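Nucleoporin NUP159 (Saccharomyces cerevisiae, PDB 1XIP) forms part of the nuclear pore complex, where its N-terminal beta-propeller domain works in mRNA export by tethering the helicase Dbp5. Local coordinates at residues Leu35-Leu40 with Val274-Met279; Glu213-Ser218 with Gly232-Glu237; Val90-Phe95 with Phe130-Val135; Asp265-Phe270 with Leu297-Ser302. All blocks are in the same frame, centred on the assembly; numbering follows the deposited sequence.

Interaction 1. Residues Leu35-Leu40 with Val274-Met279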
loop_
_atom_site.group_PDB
_atom_site.type_symbol
_atom_site.label_atom_id
_atom_site.label_comp_id
_atom_site.label_asym_id
_atom_site.label_seq_id
_atom_site.Cartn_x
_atom_site.Cartn_y
_atom_site.Cartn_z
ATOM N N LEU A 35 -2.384 16.355 1.809
ATOM C CA LEU A 35 -2.963 15.010 1.792
ATOM C C LEU A 35 -3.427 14.651 3.192
ATOM O O LEU A 35 -2.834 15.121 4.149
ATOM C CB LEU A 35 -1.894 14.004 1.403
ATOM C CG LEU A 35 -1.307 13.873 0.006
ATOM C CD1 LEU A 35 -2.219 13.060 -0.858
ATOM C CD2 LEU A 35 -0.935 15.201 -0.663
ATOM N N PRO A 36 -4.455 13.807 3.333
ATOM C CA PRO A 36 -4.898 13.375 4.664
ATOM C C PRO A 36 -3.790 12.592 5.355
ATOM O O PRO A 36 -3.246 11.670 4.744
ATOM C CB PRO A 36 -6.091 12.464 4.363
ATOM C CG PRO A 36 -6.532 12.858 3.021
ATOM C CD PRO A 36 -5.281 13.214 2.265
ATOM N N PHE A 37 -3.445 12.966 6.587
ATOM C CA PHE A 37 -2.349 12.340 7.310
ATOM C C PHE A 37 -2.726 10.938 7.766
ATOM O O PHE A 37 -3.061 10.704 8.923
ATOM C CB PHE A 37 -1.902 13.210 8.497
ATOM C CG PHE A 37 -0.542 12.846 9.035
ATOM C CD1 PHE A 37 0.602 12.992 8.248
ATOM C CD2 PHE A 37 -0.403 12.344 10.317
ATOM C CE1 PHE A 37 1.860 12.637 8.743
ATOM C CE2 PHE A 37 0.855 11.986 10.814
ATOM C CZ PHE A 37 1.981 12.128 10.020
ATOM N N ALA A 38 -2.663 10.004 6.823
ATOM C CA ALA A 38 -3.014 8.603 7.037
ATOM C C ALA A 38 -2.388 7.848 5.906
ATOM O O ALA A 38 -1.931 8.442 4.917
ATOM C CB ALA A 38 -4.512 8.417 7.006
ATOM N N SER A 39 -2.336 6.544 6.020
ATOM C CA SER A 39 -1.864 5.788 4.895
ATOM C C SER A 39 -3.026 5.753 3.915
ATOM O O SER A 39 -4.178 5.605 4.315
ATOM C CB SER A 39 -1.436 4.417 5.328
ATOM O OG SER A 39 -2.523 3.724 5.864
ATOM N N LEU A 40 -2.744 5.979 2.642
ATOM C CA LEU A 40 -3.819 6.163 1.683
ATOM C C LEU A 40 -3.839 5.003 0.733
ATOM O O LEU A 40 -2.786 4.564 0.281
ATOM C CB LEU A 40 -3.652 7.464 0.909
ATOM C CG LEU A 40 -3.334 8.790 1.591
ATOM C CD1 LEU A 40 -3.028 9.832 0.506
ATOM C CD2 LEU A 40 -4.494 9.236 2.378
ATOM N N VAL A 274 4.685 15.983 2.649
ATOM C CA VAL A 274 4.337 15.393 3.943
ATOM C C VAL A 274 3.375 14.255 3.740
ATOM O O VAL A 274 2.263 14.436 3.261
ATOM C CB VAL A 274 3.688 16.407 4.909
ATOM C CG1 VAL A 274 3.265 15.708 6.217
ATOM C CG2 VAL A 274 4.634 17.552 5.190
ATOM N N ARG A 275 3.822 13.074 4.122
ATOM C CA ARG A 275 3.053 11.857 3.975
ATOM C C ARG A 275 3.194 11.016 5.199
ATOM O O ARG A 275 4.258 10.983 5.817
ATOM C CB ARG A 275 3.530 11.077 2.758
ATOM C CG ARG A 275 3.160 11.747 1.478
ATOM C CD ARG A 275 1.681 11.741 1.225
ATOM N NE ARG A 275 1.402 10.844 0.120
ATOM C CZ ARG A 275 0.834 9.664 0.223
ATOM N NH1 ARG A 275 0.421 9.197 1.393
ATOM N NH2 ARG A 275 0.647 8.958 -0.854
ATOM N N PHE A 276 2.102 10.362 5.561
ATOM C CA PHE A 276 2.129 9.296 6.531
ATOM C C PHE A 276 2.805 8.087 5.883
ATOM O O PHE A 276 2.475 7.727 4.758
ATOM C CB PHE A 276 0.706 8.952 6.954
ATOM C CG PHE A 276 0.626 7.972 8.079
ATOM C CD1 PHE A 276 0.701 8.402 9.397
ATOM C CD2 PHE A 276 0.486 6.614 7.824
ATOM C CE1 PHE A 276 0.631 7.482 10.455
ATOM C CE2 PHE A 276 0.422 5.688 8.860
ATOM C CZ PHE A 276 0.487 6.117 10.184
ATOM N N PRO A 277 3.774 7.493 6.577
ATOM C CA PRO A 277 4.491 6.294 6.108
ATOM C C PRO A 277 3.623 5.097 5.811
ATOM O O PRO A 277 2.929 4.616 6.698
ATOM C CB PRO A 277 5.397 5.966 7.281
ATOM C CG PRO A 277 5.706 7.306 7.827
ATOM C CD PRO A 277 4.332 7.995 7.844
ATOM N N TYR A 278 3.674 4.613 4.574
ATOM C CA TYR A 278 2.934 3.424 4.181
ATOM C C TYR A 278 3.593 2.768 2.974
ATOM O O TYR A 278 4.044 3.444 2.051
ATOM C CB TYR A 278 1.451 3.743 3.912
ATOM C CG TYR A 278 0.675 2.544 3.415
ATOM C CD1 TYR A 278 0.348 1.493 4.274
ATOM C CD2 TYR A 278 0.285 2.454 2.074
ATOM C CE1 TYR A 278 -0.331 0.376 3.809
ATOM C CE2 TYR A 278 -0.384 1.350 1.593
ATOM C CZ TYR A 278 -0.688 0.306 2.458
ATOM O OH TYR A 278 -1.361 -0.800 1.980
HETATM N N MSE A 279 3.663 1.448 3.009
HETATM C CA MSE A 279 4.293 0.674 1.954
HETATM C C MSE A 279 3.222 0.026 1.090
HETATM O O MSE A 279 2.443 -0.776 1.593
HETATM C CB MSE A 279 5.198 -0.405 2.575
HETATM C CG MSE A 279 6.000 -1.224 1.573
HETATM SE SE MSE A 279 7.428 -0.183 0.684
HETATM C CE MSE A 279 8.435 0.390 2.255
HETATM O O HOH W 1 0.183 16.711 2.819
HETATM O O HOH W 2 0.194 7.493 3.348
HETATM O O HOH W 3 -0.129 10.820 3.693
#
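Phe37 and Phe276 make a T-shaped pair: Phe276 turns its edge to one face of the Phe37 ring, with the planes at 89° and the centroids 5.5 Å apart. Phe276 CD1 reaches that face towards its rim, 3.9 Å from Phe37 CE2. One face of the Phe276 ring also takes CD of the following Pro277, and the ring stacks with Phe130. Both segments are irregular loops of the beta-propeller, each running up to the first strand of a blade, and they meet without a direct hydrogen bond. A third flat group, the Arg275 guanidinium, has Leu40 CD1 over one face, 3.6 Å from Arg275 NH1, and Ala38 O near its plane at the edge. Arg275 leaves its backbone pointing away from residues 35-40, but the bends at chi2 (-68°) and chi3 (-110°) turn CD and NE back towards them. Its CD then packs on Leu35 CG at 3.9 Å. Beyond Phe276, Ser39 CB sits close to Tyr278 CB, while Ser39 OG bonds to Phe130 O of a different blade. Waters join the polar groups. One accepts from Leu35 N at 2.8 Å and donates to Val274 O at 3.1 Å. Another lies by Ala38 O and accepts from Arg275 NH1 and from Phe276 N, each with the nitrogen 2.9 Å from the water oxygen.

Interaction 2. Residues Glu213-Ser218 with Gly232-Glu237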
loop_
_atom_site.group_PDB
_atom_site.type_symbol
_atom_site.label_atom_id
_atom_site.label_comp_id
_atom_site.label_asym_id
_atom_site.label_seq_id
_atom_site.Cartn_x
_atom_site.Cartn_y
_atom_site.Cartn_z
ATOM N N GLU A 213 15.016 8.425 16.566
ATOM C CA GLU A 213 15.594 8.605 15.237
ATOM C C GLU A 213 15.037 7.575 14.262
ATOM O O GLU A 213 14.762 7.891 13.107
ATOM C CB GLU A 213 17.120 8.467 15.303
ATOM C CG GLU A 213 17.901 9.736 14.985
ATOM C CD GLU A 213 19.378 9.657 15.402
ATOM O OE1 GLU A 213 20.029 8.601 15.152
ATOM O OE2 GLU A 213 19.897 10.655 15.969
ATOM N N TYR A 214 14.904 6.336 14.734
ATOM C CA TYR A 214 14.403 5.221 13.923
ATOM C C TYR A 214 13.169 4.625 14.550
ATOM O O TYR A 214 13.224 3.633 15.263
ATOM C CB TYR A 214 15.509 4.187 13.676
ATOM C CG TYR A 214 16.597 4.813 12.871
ATOM C CD1 TYR A 214 16.486 4.915 11.492
ATOM C CD2 TYR A 214 17.689 5.401 13.488
ATOM C CE1 TYR A 214 17.454 5.533 10.742
ATOM C CE2 TYR A 214 18.668 6.028 12.750
ATOM C CZ TYR A 214 18.543 6.089 11.372
ATOM O OH TYR A 214 19.513 6.711 10.615
ATOM N N SER A 215 12.057 5.290 14.296
ATOM C CA SER A 215 10.769 4.908 14.820
ATOM C C SER A 215 10.194 3.773 14.000
ATOM O O SER A 215 10.550 3.604 12.829
ATOM C CB SER A 215 9.827 6.099 14.748
ATOM O OG SER A 215 9.364 6.441 16.035
ATOM N N PRO A 216 9.294 2.999 14.599
ATOM C CA PRO A 216 8.633 1.912 13.874
ATOM C C PRO A 216 7.640 2.518 12.889
ATOM O O PRO A 216 6.737 3.240 13.324
ATOM C CB PRO A 216 7.913 1.142 14.982
ATOM C CG PRO A 216 7.664 2.163 16.064
ATOM C CD PRO A 216 8.826 3.107 15.997
ATOM N N LEU A 217 7.825 2.269 11.590
ATOM C CA LEU A 217 7.000 2.927 10.572
ATOM C C LEU A 217 6.083 1.955 9.820
ATOM O O LEU A 217 4.935 2.290 9.528
ATOM C CB LEU A 217 7.856 3.748 9.595
ATOM C CG LEU A 217 8.772 4.904 10.083
ATOM C CD1 LEU A 217 9.579 5.488 8.954
ATOM C CD2 LEU A 217 8.001 6.000 10.739
ATOM N N SER A 218 6.564 0.745 9.530
ATOM C CA SER A 218 5.868 -0.089 8.566
ATOM C C SER A 218 6.223 -1.595 8.585
ATOM O O SER A 218 7.386 -1.951 8.691
ATOM C CB SER A 218 6.099 0.488 7.171
ATOM O OG SER A 218 5.990 -0.534 6.206
ATOM N N GLY A 232 12.367 4.983 10.807
ATOM C CA GLY A 232 12.780 6.295 10.361
ATOM C C GLY A 232 12.211 7.377 11.236
ATOM O O GLY A 232 11.533 7.093 12.224
ATOM N N ASN A 233 12.492 8.623 10.873
ATOM C CA ASN A 233 12.081 9.770 11.665
ATOM C C ASN A 233 10.569 9.869 11.723
ATOM O O ASN A 233 9.871 9.432 10.802
ATOM C CB ASN A 233 12.696 11.057 11.113
ATOM C CG ASN A 233 12.362 11.287 9.643
ATOM O OD1 ASN A 233 12.641 10.453 8.788
ATOM N ND2 ASN A 233 11.765 12.433 9.350
ATOM N N VAL A 234 10.064 10.411 12.828
ATOM C CA VAL A 234 8.623 10.594 13.000
ATOM C C VAL A 234 8.202 11.940 12.439
ATOM O O VAL A 234 8.761 12.990 12.820
ATOM C CB VAL A 234 8.182 10.483 14.480
ATOM C CG1 VAL A 234 7.469 9.142 14.719
ATOM C CG2 VAL A 234 9.368 10.669 15.434
ATOM N N ILE A 235 7.229 11.919 11.525
ATOM C CA ILE A 235 6.805 13.151 10.863
ATOM C C ILE A 235 5.504 13.781 11.422
ATOM O O ILE A 235 4.586 13.072 11.838
ATOM C CB ILE A 235 6.830 12.993 9.302
ATOM C CG1 ILE A 235 6.941 14.365 8.616
ATOM C CG2 ILE A 235 5.653 12.143 8.785
ATOM C CD1 ILE A 235 8.140 15.205 9.088
ATOM N N SER A 236 5.461 15.112 11.463
ATOM C CA SER A 236 4.329 15.844 12.050
ATOM C C SER A 236 3.216 16.185 11.037
ATOM O O SER A 236 3.486 16.510 9.871
ATOM C CB SER A 236 4.818 17.120 12.743
ATOM O OG SER A 236 5.286 18.065 11.792
ATOM N N GLU A 237 1.972 16.130 11.521
ATOM C CA GLU A 237 0.760 16.448 10.748
ATOM C C GLU A 237 0.888 17.719 9.880
ATOM O O GLU A 237 0.506 17.723 8.703
ATOM C CB GLU A 237 -0.456 16.575 11.694
ATOM C CG GLU A 237 -0.857 15.300 12.441
ATOM C CD GLU A 237 0.047 14.984 13.636
ATOM O OE1 GLU A 237 0.176 15.844 14.548
ATOM O OE2 GLU A 237 0.634 13.873 13.666
#
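Gly232 pairs with Ser215 and is packed by Leu217, and the tight part of this contact is built round it. Ser215 N donates to Gly232 O at 2.8 Å from above the carbonyl plane, 36° out of it. The return bond, Gly232 N to Ser215 O at 3.0 Å, lies in the carbonyl plane on a lone pair. Leu217, two residues after Ser215, points its CB towards residues 232-237: its CD1 comes within 3.4 Å of Gly232 N and its CD2 within 3.9 Å of Asn233 O. A CB on Gly232 would run into that CD1, so the absence of a side chain permits the fit. Ser215 and Gly232 thus form an antiparallel hydrogen-bonded pair near the end of a propeller blade, where strand 215-221 is an outermost strand of its sheet; further on, Leu217 and Ser218 both face Val230 in a classic beta bulge. Gly232 is also the last residue of an FG repeat, here held in a strand. An alanine in place of Leu217 would probably open a gap beside the Gly232 backbone, since CG, CD1 and CD2 supply this packing. The other flank is looser and faces solvent: exposed Val234 offers CG1 to Ser215 OG at 3.6 Å, and Glu213 directs its side chain away. Asn233 points its CB away from residues 213-218, and its OD1 is bonded to the backbone N of Asp245.

Interaction 3. Residues Val90-Phe95 with Phe130-Val135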
loop_
_atom_site.group_PDB
_atom_site.type_symbol
_atom_site.label_atom_id
_atom_site.label_comp_id
_atom_site.label_asym_id
_atom_site.label_seq_id
_atom_site.Cartn_x
_atom_site.Cartn_y
_atom_site.Cartn_z
ATOM N N VAL A 90 -10.699 11.148 1.933
ATOM C CA VAL A 90 -10.667 9.694 1.743
ATOM C C VAL A 90 -9.298 9.048 1.733
ATOM O O VAL A 90 -8.349 9.572 1.137
ATOM C CB VAL A 90 -11.652 9.117 0.649
ATOM C CG1 VAL A 90 -12.361 10.204 -0.097
ATOM C CG2 VAL A 90 -10.956 8.122 -0.273
ATOM N N ILE A 91 -9.210 7.916 2.430
ATOM C CA ILE A 91 -7.946 7.240 2.663
ATOM C C ILE A 91 -7.984 5.802 2.188
ATOM O O ILE A 91 -6.954 5.130 2.133
ATOM C CB ILE A 91 -7.561 7.333 4.157
ATOM C CG1 ILE A 91 -8.616 6.674 5.049
ATOM C CG2 ILE A 91 -7.395 8.786 4.567
ATOM C CD1 ILE A 91 -8.068 6.191 6.361
ATOM N N PHE A 92 -9.176 5.339 1.819
ATOM C CA PHE A 92 -9.400 3.928 1.563
ATOM C C PHE A 92 -10.586 3.693 0.653
ATOM O O PHE A 92 -11.668 4.188 0.880
ATOM C CB PHE A 92 -9.608 3.159 2.875
ATOM C CG PHE A 92 -9.879 1.701 2.676
ATOM C CD1 PHE A 92 -8.826 0.789 2.600
ATOM C CD2 PHE A 92 -11.182 1.229 2.539
ATOM C CE1 PHE A 92 -9.061 -0.572 2.412
ATOM C CE2 PHE A 92 -11.427 -0.143 2.352
ATOM C CZ PHE A 92 -10.357 -1.041 2.297
ATOM N N VAL A 93 -10.368 2.861 -0.346
ATOM C CA VAL A 93 -11.319 2.643 -1.417
ATOM C C VAL A 93 -11.122 1.184 -1.841
ATOM O O VAL A 93 -9.981 0.711 -1.881
ATOM C CB VAL A 93 -11.026 3.656 -2.545
ATOM C CG1 VAL A 93 -10.546 2.989 -3.841
ATOM C CG2 VAL A 93 -12.186 4.598 -2.745
ATOM N N CYS A 94 -12.212 0.456 -2.094
ATOM C CA CYS A 94 -12.097 -0.966 -2.428
ATOM C C CYS A 94 -13.409 -1.675 -2.761
ATOM O O CYS A 94 -14.447 -1.356 -2.187
ATOM C CB CYS A 94 -11.371 -1.715 -1.305
ATOM S SG CYS A 94 -12.427 -2.596 -0.148
ATOM N N PHE A 95 -13.343 -2.664 -3.659
ATOM C CA PHE A 95 -14.515 -3.461 -4.018
ATOM C C PHE A 95 -14.705 -4.599 -3.047
ATOM O O PHE A 95 -13.740 -5.218 -2.627
ATOM C CB PHE A 95 -14.402 -4.018 -5.435
ATOM C CG PHE A 95 -14.375 -2.966 -6.502
ATOM C CD1 PHE A 95 -13.162 -2.475 -6.988
ATOM C CD2 PHE A 95 -15.545 -2.467 -7.022
ATOM C CE1 PHE A 95 -13.128 -1.502 -7.974
ATOM C CE2 PHE A 95 -15.527 -1.498 -8.009
ATOM C CZ PHE A 95 -14.309 -1.013 -8.492
ATOM N N PHE A 130 -5.813 5.391 10.892
ATOM C CA PHE A 130 -4.576 5.520 10.105
ATOM C C PHE A 130 -4.536 4.548 8.909
ATOM O O PHE A 130 -3.979 4.864 7.850
ATOM C CB PHE A 130 -3.339 5.213 10.977
ATOM C CG PHE A 130 -2.988 6.282 11.972
ATOM C CD1 PHE A 130 -3.312 7.634 11.744
ATOM C CD2 PHE A 130 -2.303 5.939 13.150
ATOM C CE1 PHE A 130 -2.979 8.629 12.683
ATOM C CE2 PHE A 130 -1.953 6.920 14.098
ATOM C CZ PHE A 130 -2.297 8.274 13.866
ATOM N N GLN A 131 -5.074 3.346 9.117
ATOM C CA GLN A 131 -4.947 2.269 8.145
ATOM C C GLN A 131 -6.096 1.292 8.192
ATOM O O GLN A 131 -6.566 0.932 9.269
ATOM C CB GLN A 131 -3.635 1.505 8.338
ATOM C CG GLN A 131 -3.181 0.775 7.056
ATOM C CD GLN A 131 -1.994 -0.112 7.281
ATOM O OE1 GLN A 131 -0.931 0.369 7.633
ATOM N NE2 GLN A 131 -2.170 -1.412 7.093
ATOM N N LEU A 132 -6.528 0.861 7.011
ATOM C CA LEU A 132 -7.575 -0.129 6.868
ATOM C C LEU A 132 -7.112 -1.157 5.885
ATOM O O LEU A 132 -6.471 -0.814 4.880
ATOM C CB LEU A 132 -8.833 0.507 6.303
ATOM C CG LEU A 132 -9.680 1.373 7.210
ATOM C CD1 LEU A 132 -9.677 2.790 6.709
ATOM C CD2 LEU A 132 -11.074 0.825 7.211
ATOM N N LYS A 133 -7.429 -2.414 6.165
ATOM C CA LYS A 133 -7.245 -3.488 5.211
ATOM C C LYS A 133 -8.476 -4.362 5.203
ATOM O O LYS A 133 -9.017 -4.736 6.262
ATOM C CB LYS A 133 -6.036 -4.339 5.567
ATOM C CG LYS A 133 -4.847 -4.226 4.615
ATOM C CD LYS A 133 -5.083 -4.882 3.232
ATOM C CE LYS A 133 -4.193 -4.217 2.124
ATOM N NZ LYS A 133 -4.778 -4.223 0.713
ATOM N N ASN A 134 -8.922 -4.692 4.000
ATOM C CA ASN A 134 -9.995 -5.641 3.844
ATOM C C ASN A 134 -9.443 -7.028 3.558
ATOM O O ASN A 134 -8.563 -7.180 2.711
ATOM C CB ASN A 134 -10.923 -5.198 2.732
ATOM C CG ASN A 134 -11.920 -6.262 2.366
ATOM O OD1 ASN A 134 -12.072 -6.595 1.197
ATOM N ND2 ASN A 134 -12.599 -6.819 3.374
ATOM N N VAL A 135 -9.926 -8.043 4.269
ATOM C CA VAL A 135 -9.427 -9.393 3.978
ATOM C C VAL A 135 -10.476 -10.311 3.351
ATOM O O VAL A 135 -10.361 -10.670 2.160
ATOM C CB VAL A 135 -8.569 -10.031 5.118
ATOM C CG1 VAL A 135 -9.162 -9.779 6.486
ATOM C CG2 VAL A 135 -8.344 -11.503 4.851
#
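Asn134, whose CB packs against Cys94 SG at 4.2 Å, has its ND2 gripped by Asn136 O and Thr138 O, backbone carbonyls of the turn and the strand start that follow. The contact joins two neighbouring blades of the propeller through the first strand of each. Strands 90-95 and 131-134 run parallel (4°), but their axes stay 7.4 Å apart and no hydrogen bond crosses, so mostly side chains fill the interface, though Phe92 CE1 comes 3.6 Å from Leu132 O. Phe92 and Leu132 carry it: an anti chi1 (179°) sets Phe92 CG beside Leu132 CB. Leu132 CB lies over one face of the Phe92 ring, a CH-pi contact 4.0 Å from the centroid and 24° off the normal, while Asn134 CB stands at the ring edge near CZ. An alanine at Phe92 would probably open a gap between the blades, leaving Leu132 CB without the ring face it rests on. Leu139 and Ser103, in the second strands of the two blades, also touch Phe92. Near the strand starts, Leu132 CD1 packs on Phe92 CB and meets Ile91 CD1 at 3.8 Å, the Ile91 and Leu132 side chains crossing at about a right angle.

Interaction 4. Residues Asp265-Phe270 with Leu297-Ser302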
loop_
_atom_site.group_PDB
_atom_site.type_symbol
_atom_site.label_atom_id
_atom_site.label_comp_id
_atom_site.label_asym_id
_atom_site.label_seq_id
_atom_site.Cartn_x
_atom_site.Cartn_y
_atom_site.Cartn_z
ATOM N N ASP A 265 17.978 -0.506 -1.330
ATOM C CA ASP A 265 17.442 -0.547 -2.706
ATOM C C ASP A 265 15.937 -0.753 -2.818
ATOM O O ASP A 265 15.413 -0.900 -3.923
ATOM C CB ASP A 265 18.160 -1.598 -3.575
ATOM C CG ASP A 265 19.636 -1.291 -3.782
ATOM O OD1 ASP A 265 20.015 -0.084 -3.842
ATOM O OD2 ASP A 265 20.488 -2.207 -3.904
ATOM N N ILE A 266 15.242 -0.784 -1.693
ATOM C CA ILE A 266 13.795 -0.790 -1.738
ATOM C C ILE A 266 13.311 0.603 -1.409
ATOM O O ILE A 266 13.522 1.086 -0.291
ATOM C CB ILE A 266 13.190 -1.812 -0.764
ATOM C CG1 ILE A 266 13.425 -3.236 -1.261
ATOM C CG2 ILE A 266 11.706 -1.562 -0.624
ATOM C CD1 ILE A 266 12.976 -4.302 -0.300
ATOM N N THR A 267 12.690 1.257 -2.387
ATOM C CA THR A 267 11.914 2.468 -2.135
ATOM C C THR A 267 12.677 3.556 -1.370
ATOM O O THR A 267 12.216 3.980 -0.315
ATOM C CB THR A 267 10.659 2.157 -1.301
ATOM O OG1 THR A 267 9.931 1.082 -1.904
ATOM C CG2 THR A 267 9.738 3.345 -1.283
ATOM N N PRO A 268 13.839 3.999 -1.848
ATOM C CA PRO A 268 14.555 5.071 -1.150
ATOM C C PRO A 268 13.690 6.341 -0.932
ATOM O O PRO A 268 13.075 6.854 -1.880
ATOM C CB PRO A 268 15.740 5.359 -2.078
ATOM C CG PRO A 268 15.497 4.593 -3.358
ATOM C CD PRO A 268 14.582 3.505 -3.032
ATOM N N PRO A 269 13.661 6.854 0.299
ATOM C CA PRO A 269 12.723 7.903 0.683
ATOM C C PRO A 269 13.188 9.315 0.364
ATOM O O PRO A 269 13.531 10.055 1.289
ATOM C CB PRO A 269 12.628 7.722 2.190
ATOM C CG PRO A 269 13.945 7.229 2.580
ATOM C CD PRO A 269 14.528 6.472 1.424
ATOM N N PHE A 270 13.171 9.692 -0.915
ATOM C CA PHE A 270 13.542 11.043 -1.338
ATOM C C PHE A 270 12.337 11.974 -1.449
ATOM O O PHE A 270 12.442 13.088 -1.977
ATOM C CB PHE A 270 14.310 10.989 -2.664
ATOM C CG PHE A 270 15.688 10.407 -2.529
ATOM C CD1 PHE A 270 16.767 11.209 -2.166
ATOM C CD2 PHE A 270 15.903 9.040 -2.719
ATOM C CE1 PHE A 270 18.054 10.655 -2.007
ATOM C CE2 PHE A 270 17.180 8.482 -2.565
ATOM C CZ PHE A 270 18.258 9.291 -2.208
ATOM N N LEU A 297 6.675 -3.091 -5.105
ATOM C CA LEU A 297 6.604 -2.222 -3.931
ATOM C C LEU A 297 6.807 -0.752 -4.255
ATOM O O LEU A 297 7.594 -0.401 -5.127
ATOM C CB LEU A 297 7.615 -2.668 -2.877
ATOM C CG LEU A 297 7.475 -4.097 -2.403
ATOM C CD1 LEU A 297 8.819 -4.647 -2.031
ATOM C CD2 LEU A 297 6.522 -4.127 -1.236
ATOM N N ALA A 298 6.079 0.097 -3.542
ATOM C CA ALA A 298 6.153 1.535 -3.697
ATOM C C ALA A 298 5.872 2.113 -2.348
ATOM O O ALA A 298 5.403 1.408 -1.443
ATOM C CB ALA A 298 5.122 2.008 -4.672
ATOM N N SER A 299 6.129 3.403 -2.199
ATOM C CA SER A 299 6.117 4.007 -0.888
ATOM C C SER A 299 5.506 5.379 -0.974
ATOM O O SER A 299 5.680 6.068 -1.977
ATOM C CB SER A 299 7.552 4.104 -0.390
ATOM O OG SER A 299 7.658 4.675 0.897
ATOM N N SER A 300 4.788 5.770 0.082
ATOM C CA SER A 300 4.261 7.133 0.219
ATOM C C SER A 300 5.399 8.160 0.298
ATOM O O SER A 300 5.202 9.353 0.031
ATOM C CB SER A 300 3.319 7.245 1.441
ATOM O OG SER A 300 3.997 7.074 2.697
ATOM N N CYS A 301 6.605 7.689 0.608
ATOM C CA CYS A 301 7.752 8.586 0.782
ATOM C C CYS A 301 8.776 8.491 -0.303
ATOM O O CYS A 301 9.910 8.895 -0.089
ATOM C CB CYS A 301 8.445 8.308 2.107
ATOM S SG CYS A 301 7.387 8.825 3.419
ATOM N N SER A 302 8.401 7.970 -1.469
ATOM C CA SER A 302 9.389 7.707 -2.507
ATOM C C SER A 302 8.762 7.731 -3.888
ATOM O O SER A 302 7.564 7.524 -4.031
ATOM C CB SER A 302 10.056 6.353 -2.217
ATOM O OG SER A 302 10.680 5.777 -3.353
#
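A type I beta turn, Ser299 to Ser302, ends strand 292-299 of a propeller blade and meets the loop 265-270, which runs into a PXFG repeat. An ST turn shapes the start of the beta turn: Ser299 OG, anti to the backbone N (chi1 -180°), accepts from Cys301 N at 3.2 Å with a nearly straight angle of 163°. On the loop, Pro269 is the centre of an inverse gamma turn closed by Phe270 N to Pro268 O at 3.0 Å. Pro268 O also takes a weak hydrogen bond from Ser302 OG, again at 3.0 Å, and Ser302 OG is bonded in addition to the backbone N of Glu304. Beside this, Pro269 CA makes a CA-H...O contact with Cys301 O at 3.1 Å, and Pro269 CB packs on Cys301 CB at 4.2 Å. Thr267 points its CB towards residues 297-302, but its modelled distances to Ser299 and Ser302 are too short to trust. At the other end, Ile266 CG2 just reaches Leu297 CD1. Strand 246-254 of the preceding sheet lies against Ile266, Pro269 and Cys301, while Leu297 packs on strand 279-284 and on Trp308 of strand 306-308, the partners of its own sheet.

In the fold
From the N terminus, residues 35-40 come first, but interaction 1 closes only when the chain returns with 274-279. Interactions 3 and 2 lie within this long loop, in series: 130-135 closes on 90-95 between neighbouring blades, then 232-237 closes on 213-218 within one blade. Interaction 4 crosses interaction 1, since 265-270 precedes 274-279 and 297-302 follows it; it joins the loop after strand 257-263 to the end of strand 292-299 in the next sheet. Interaction 1 brings together the loops before strands 43-46 and 279-284 and touches all three others: Leu40 CD2 packs on Ile91 CG2, Phe37 packs on Ile235, and Phe276 O meets Ser300 OG. The other three do not touch each other.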